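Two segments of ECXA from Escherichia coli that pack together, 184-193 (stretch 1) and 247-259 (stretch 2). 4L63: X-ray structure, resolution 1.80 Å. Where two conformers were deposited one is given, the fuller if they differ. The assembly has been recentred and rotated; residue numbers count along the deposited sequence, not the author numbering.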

# COMPACT_ATOMS: atom_id res chain seq x y z
N LEU A 184 -12.97 12.31 10.08
CA LEU A 184 -12.63 11.75 8.78
C LEU A 184 -11.26 11.11 8.89
O LEU A 184 -10.35 11.72 9.46
N GLU A 185 -11.13 9.90 8.36
CA GLU A 185 -9.87 9.18 8.42
C GLU A 185 -8.79 9.93 7.64
O GLU A 185 -9.03 10.39 6.53
N VAL A 186 -7.61 10.04 8.23
CA VAL A 186 -6.49 10.69 7.55
C VAL A 186 -5.27 9.76 7.55
O VAL A 186 -5.17 8.84 8.37
N ALA A 187 -4.36 10.01 6.61
CA ALA A 187 -3.02 9.42 6.66
C ALA A 187 -3.01 7.90 6.74
O ALA A 187 -2.12 7.32 7.37
N ARG A 188 -3.99 7.25 6.11
CA ARG A 188 -4.07 5.79 6.20
C ARG A 188 -2.79 5.11 5.74
O ARG A 188 -2.22 5.45 4.69
N CYS A 189 -2.34 4.13 6.52
CA CYS A 189 -1.24 3.30 6.09
C CYS A 189 -1.37 1.93 6.73
O CYS A 189 -1.10 1.77 7.92
N ARG A 190 -1.82 0.97 5.94
CA ARG A 190 -1.96 -0.40 6.42
C ARG A 190 -0.75 -1.25 6.08
O ARG A 190 -0.56 -2.31 6.69
N LEU A 191 0.06 -0.80 5.13
CA LEU A 191 1.20 -1.62 4.67
C LEU A 191 2.41 -1.62 5.60
O LEU A 191 3.25 -2.51 5.52
N LEU A 192 2.53 -0.62 6.47
CA LEU A 192 3.71 -0.55 7.34
C LEU A 192 3.35 -0.93 8.78
O LEU A 192 2.48 -0.30 9.39
N ASN A 193 3.99 -1.98 9.31
CA ASN A 193 3.70 -2.37 10.68
C ASN A 193 4.21 -1.30 11.65
O ASN A 193 5.16 -0.57 11.34
N THR A 247 -3.93 12.91 -1.04
CA THR A 247 -2.70 13.21 -0.31
C THR A 247 -3.00 13.27 1.19
O THR A 247 -2.15 12.96 2.02
N ASN A 248 -4.23 13.66 1.54
CA ASN A 248 -4.66 13.69 2.93
C ASN A 248 -5.13 12.33 3.45
O ASN A 248 -4.89 12.00 4.60
N ARG A 249 -5.80 11.56 2.61
CA ARG A 249 -6.37 10.29 3.06
C ARG A 249 -5.34 9.18 3.24
O ARG A 249 -5.57 8.25 4.04
N PHE A 250 -4.23 9.26 2.50
CA PHE A 250 -3.24 8.17 2.50
C PHE A 250 -1.85 8.68 2.84
O PHE A 250 -1.48 9.76 2.39
N SER A 251 -1.08 7.91 3.61
CA SER A 251 0.28 8.34 3.94
C SER A 251 1.35 7.35 3.48
O SER A 251 2.53 7.58 3.73
N CYS A 252 0.96 6.26 2.82
CA CYS A 252 1.98 5.38 2.24
C CYS A 252 1.47 4.63 1.01
O CYS A 252 1.90 3.50 0.74
N LEU A 253 0.59 5.26 0.24
CA LEU A 253 -0.02 4.57 -0.90
C LEU A 253 0.99 4.34 -2.02
O LEU A 253 0.83 3.44 -2.84
N GLY A 254 2.06 5.14 -2.03
CA GLY A 254 3.15 4.95 -2.97
C GLY A 254 3.67 3.51 -2.95
O GLY A 254 4.15 2.99 -3.96
N LEU A 255 3.58 2.87 -1.79
CA LEU A 255 4.09 1.50 -1.62
C LEU A 255 3.35 0.50 -2.51
O LEU A 255 3.88 -0.57 -2.82
N GLY A 256 2.13 0.86 -2.91
CA GLY A 256 1.35 0.06 -3.82
C GLY A 256 2.04 -0.18 -5.15
O GLY A 256 1.80 -1.20 -5.80
N LEU A 257 2.91 0.74 -5.56
CA LEU A 257 3.65 0.56 -6.81
C LEU A 257 4.58 -0.65 -6.73
O LEU A 257 5.00 -1.19 -7.76
N ALA A 258 4.93 -1.07 -5.52
CA ALA A 258 5.88 -2.17 -5.37
C ALA A 258 5.17 -3.51 -5.51
O ALA A 258 5.78 -4.56 -5.29
N PHE A 259 3.90 -3.46 -5.90
CA PHE A 259 3.09 -4.65 -6.11
C PHE A 259 2.74 -4.83 -7.59
O PHE A 259 3.04 -5.87 -8.19

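Leu184 lies out of reach of stretch 2, so the contact begins at Glu185. Its side chain leaves sideways with chi1 and chi2 both t and serves its own stretch: Arg188 NH1 donates to Glu185 OE1 at 2.8 Å with an angle of 178°, a salt bridge, and Arg188 NE to Glu185 OE2 at 3.1 Å. The Glu185 backbone reaches across through water 1, which donates to Arg249 O at 2.8 Å and, weakly, to Glu185 O at 3.0 Å. Val186, rotamer m, also points sideways.

At Ala187 the backbone dominates. Its N donates to Asn248 O (2.9 Å, 169°), whereas Arg249 O, 3.3 Å from the same N, is poorly angled and forms no hydrogen bond. Ala187 CB points away overall yet lies 3.9 Å from Ser251 CB, and Ser251 OG, with chi1 p, donates to Ala187 O at 2.7 Å.

Arg188 bridges Phe250 by backbone, although the hydrogen bonds run to the flanking residues: Arg188 N to Arg249 O (2.8 Å) and Ser251 N to Arg188 O (2.9 Å, 175°). Water 2 donates to Arg188 O at 2.7 Å and weakly accepts from Cys252 N at 3.3 Å. The Arg188 side chain, t at chi1 and chi2, sets Arg188 CD 4.1 Å from Phe250 CE1, at the ring edge.

Cys189 (t) and Cys252 (p) point toward each other's stretch and close a disulfide, SG to SG 2.1 Å, with chi3 of 92°. Beyond this covalent tie the packing is apolar. Arg190 points sideways and adds little; its NH1 and NH2 are hydrogen-bonded elsewhere in the structure. Leu191 and Leu192 both point in, each m at chi1 and t at chi2. Leu191 CD1 lies 3.7 Å from Leu255 CB, and its CD2 4.2 Å from Phe259 CZ; Leu192 CG meets Leu255 CD1 at 3.7 Å. Asn193 makes no contact.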

# COMPACT_ATOMS: atom_id res chain seq x y z
CB LEU A 184 -12.61 12.83 7.68
CG LEU A 184 -13.95 13.44 7.27
CD1 LEU A 184 -13.75 14.34 6.06
CD2 LEU A 184 -14.97 12.35 6.97
CB GLU A 185 -10.00 7.76 7.86
CG GLU A 185 -8.74 6.92 8.09
CD GLU A 185 -8.83 5.51 7.54
OE1 GLU A 185 -9.91 5.10 7.04
OE2 GLU A 185 -7.80 4.80 7.62
CB VAL A 186 -6.12 12.03 8.21
CG1 VAL A 186 -7.27 13.03 8.07
CG2 VAL A 186 -5.79 11.83 9.69
CB ALA A 187 -2.24 10.01 7.84
CB ARG A 188 -5.23 5.26 5.38
CG ARG A 188 -5.22 3.74 5.25
CD ARG A 188 -6.25 3.31 4.23
NE ARG A 188 -7.58 3.61 4.74
CZ ARG A 188 -8.71 3.17 4.19
NH1 ARG A 188 -9.88 3.48 4.74
NH2 ARG A 188 -8.66 2.41 3.10
CB CYS A 189 0.10 3.93 6.43
SG CYS A 189 1.49 2.89 5.87
CB ARG A 190 -3.21 -1.04 5.82
CG ARG A 190 -4.50 -0.45 6.37
CD ARG A 190 -5.67 -0.89 5.52
NE ARG A 190 -5.56 -0.35 4.17
CZ ARG A 190 -6.53 -0.42 3.27
NH1 ARG A 190 -7.69 -0.99 3.58
NH2 ARG A 190 -6.35 0.10 2.06
CB LEU A 191 1.63 -1.18 3.27
CG LEU A 191 0.66 -1.58 2.15
CD1 LEU A 191 1.02 -0.86 0.84
CD2 LEU A 191 0.70 -3.09 1.94
CB LEU A 192 4.32 0.86 7.30
CG LEU A 192 4.94 1.28 5.96
CD1 LEU A 192 5.36 2.76 5.97
CD2 LEU A 192 6.11 0.41 5.59
CB ASN A 193 4.31 -3.74 11.03
CG ASN A 193 3.79 -4.29 12.36
OD1 ASN A 193 2.62 -4.09 12.72
ND2 ASN A 193 4.65 -4.99 13.09
CB THR A 247 -2.05 14.53 -0.78
OG1 THR A 247 -2.94 15.62 -0.53
CG2 THR A 247 -1.76 14.48 -2.28
CB ASN A 248 -5.78 14.72 3.13
CG ASN A 248 -5.27 16.15 3.12
OD1 ASN A 248 -4.09 16.39 3.33
ND2 ASN A 248 -6.17 17.11 2.88
CB ARG A 249 -7.44 9.78 2.08
CG ARG A 249 -8.68 10.65 1.99
CD ARG A 249 -9.66 10.05 0.99
NE ARG A 249 -9.87 8.63 1.25
CZ ARG A 249 -10.53 7.80 0.45
NH1 ARG A 249 -11.05 8.23 -0.69
NH2 ARG A 249 -10.65 6.52 0.79
CB PHE A 250 -3.19 7.48 1.14
CG PHE A 250 -4.52 7.02 0.64
CD1 PHE A 250 -5.14 5.92 1.19
CD2 PHE A 250 -5.14 7.68 -0.41
CE1 PHE A 250 -6.36 5.49 0.72
CE2 PHE A 250 -6.37 7.25 -0.88
CZ PHE A 250 -6.98 6.17 -0.31
CB SER A 251 0.42 8.58 5.45
OG SER A 251 0.35 7.35 6.18
CB CYS A 252 2.51 4.38 3.31
SG CYS A 252 1.41 2.99 3.81
CB LEU A 253 -1.22 5.34 -1.44
CG LEU A 253 -2.09 4.54 -2.42
CD1 LEU A 253 -2.52 3.23 -1.78
CD2 LEU A 253 -3.31 5.36 -2.87
CB LEU A 255 3.99 1.06 -0.16
CG LEU A 255 5.00 1.67 0.80
CD1 LEU A 255 4.66 1.29 2.24
CD2 LEU A 255 6.38 1.16 0.44
CB LEU A 257 4.47 1.81 -7.16
CG LEU A 257 3.76 2.98 -7.88
CD1 LEU A 257 3.22 2.56 -9.25
CD2 LEU A 257 2.66 3.56 -7.03
CB ALA A 258 6.61 -2.08 -4.03
CB PHE A 259 1.81 -4.59 -5.27
CG PHE A 259 2.04 -4.84 -3.80
CD1 PHE A 259 1.85 -6.10 -3.26
CD2 PHE A 259 2.48 -3.82 -2.97
CE1 PHE A 259 2.08 -6.35 -1.91
CE2 PHE A 259 2.71 -4.05 -1.62
CZ PHE A 259 2.51 -5.33 -1.08
O HOH W 1 -8.07 7.87 5.17
O HOH W 2 -1.74 4.45 2.26